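Local coordinates for putative uncharacterized protein (Pyrococcus abyssi virus 1, PDB 4HR1), which is of unknown function but folds as a helical bundle, assigned to a bromodomain-like family, and is encoded by a virus that infects a hyperthermophilic archaeon, at residues V58-Q61 with Y62-D66. Numbering follows the deposited sequence.
Sequences VYAQ and YARGD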
# COMPACT_ATOMS: atom_id res chain seq x y z
N VAL A 58 -4.11 12.55 -3.32
CA VAL A 58 -4.70 11.93 -2.15
C VAL A 58 -5.21 13.05 -1.23
O VAL A 58 -6.39 13.02 -0.87
CB VAL A 58 -3.73 10.95 -1.46
CG1 VAL A 58 -4.41 10.19 -0.32
CG2 VAL A 58 -3.14 9.97 -2.48
N TYR A 59 -4.38 14.11 -0.95
CA TYR A 59 -4.86 15.27 -0.18
C TYR A 59 -5.75 16.19 -1.01
O TYR A 59 -6.83 16.56 -0.53
CB TYR A 59 -3.74 16.12 0.50
CG TYR A 59 -4.32 17.33 1.22
CD1 TYR A 59 -5.22 17.16 2.27
CD2 TYR A 59 -4.07 18.62 0.77
CE1 TYR A 59 -5.84 18.26 2.88
CE2 TYR A 59 -4.66 19.73 1.40
CZ TYR A 59 -5.55 19.54 2.45
OH TYR A 59 -6.17 20.61 3.05
N ALA A 60 -5.27 16.60 -2.22
CA ALA A 60 -5.98 17.53 -3.09
C ALA A 60 -7.46 17.20 -3.25
O ALA A 60 -8.30 18.07 -3.00
CB ALA A 60 -5.29 17.66 -4.44
N GLN A 61 -7.77 15.91 -3.55
CA GLN A 61 -9.15 15.46 -3.71
C GLN A 61 -10.01 15.73 -2.47
O GLN A 61 -11.12 16.27 -2.61
CB GLN A 61 -9.22 13.99 -4.17
CG GLN A 61 -10.57 13.61 -4.80
CD GLN A 61 -10.57 12.21 -5.38
OE1 GLN A 61 -11.23 11.30 -4.85
NE2 GLN A 61 -9.86 12.02 -6.49
N TYR A 62 -9.49 15.38 -1.27
CA TYR A 62 -10.18 15.58 0.01
C TYR A 62 -10.48 17.06 0.23
O TYR A 62 -11.61 17.41 0.57
CB TYR A 62 -9.36 15.01 1.18
CG TYR A 62 -9.89 15.39 2.55
CD1 TYR A 62 -11.01 14.76 3.09
CD2 TYR A 62 -9.31 16.42 3.29
CE1 TYR A 62 -11.54 15.14 4.33
CE2 TYR A 62 -9.82 16.81 4.53
CZ TYR A 62 -10.93 16.17 5.05
OH TYR A 62 -11.44 16.55 6.27
N ALA A 63 -9.44 17.91 0.03
CA ALA A 63 -9.43 19.36 0.22
C ALA A 63 -10.51 20.12 -0.55
O ALA A 63 -11.11 21.03 0.02
CB ALA A 63 -8.05 19.93 -0.10
N ARG A 64 -10.74 19.76 -1.83
CA ARG A 64 -11.77 20.44 -2.62
C ARG A 64 -13.16 19.81 -2.58
O ARG A 64 -13.76 19.52 -3.61
CB ARG A 64 -11.31 20.91 -4.02
CG ARG A 64 -10.35 20.00 -4.76
CD ARG A 64 -9.01 20.69 -4.94
NE ARG A 64 -8.32 20.25 -6.16
CZ ARG A 64 -7.14 20.70 -6.57
NH1 ARG A 64 -6.48 21.60 -5.85
NH2 ARG A 64 -6.60 20.24 -7.68
N GLY A 65 -13.66 19.63 -1.35
CA GLY A 65 -14.98 19.10 -1.02
C GLY A 65 -15.29 17.71 -1.55
O GLY A 65 -16.44 17.42 -1.87
N ASP A 66 -14.24 16.84 -1.63
CA ASP A 66 -14.30 15.46 -2.13
C ASP A 66 -14.76 15.35 -3.62
O ASP A 66 -14.95 14.24 -4.14
CB ASP A 66 -15.07 14.53 -1.16
CG ASP A 66 -14.80 13.04 -1.29
OD1 ASP A 66 -15.66 12.24 -0.86
OD2 ASP A 66 -13.73 12.67 -1.83
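Tyr59 and Ala63 meet one turn apart at the C-terminal end of helix 34-63. The methyl CB of Ala63 lies over one face of the Tyr59 ring, 4.0 Å from its centroid, and makes a CH-pi contact. Ala63 CB sits off centre, toward the hydroxyl, 3.6 Å from Tyr59 CZ. The Tyr59 side chain starts with CG anti to the backbone N (chi1 178°), which carries the ring along the helix toward Ala63. Tyr62 directs an edge at the same ring: Tyr59 CE1 lies near the Tyr62 ring plane, 3.9 Å from Tyr62 CD2. Helical hydrogen bonds run from Ala63 N to Tyr59 O (3.0 Å) and from Arg64 N to Ala60 O (3.2 Å).

Arg64 is the first residue to leave helical geometry. Its chain bends at chi2 (-115°) and brings one guanidinium face over Ala60 CB, 4.1 Å from Arg64 CZ. NH2 of the same group forms a salt bridge with Glu74, which ties the helix end to helix 72-98. Gly65 and Asp66, both at positive phi, form the turn that follows the helix. Tyr59 and Tyr62 also pack edge-to-face against aromatic side chains of another protein chain in the assembly. Val58 and Gln61, both buried, touch Ile10 and Ala6 of helix 5-30, respectively.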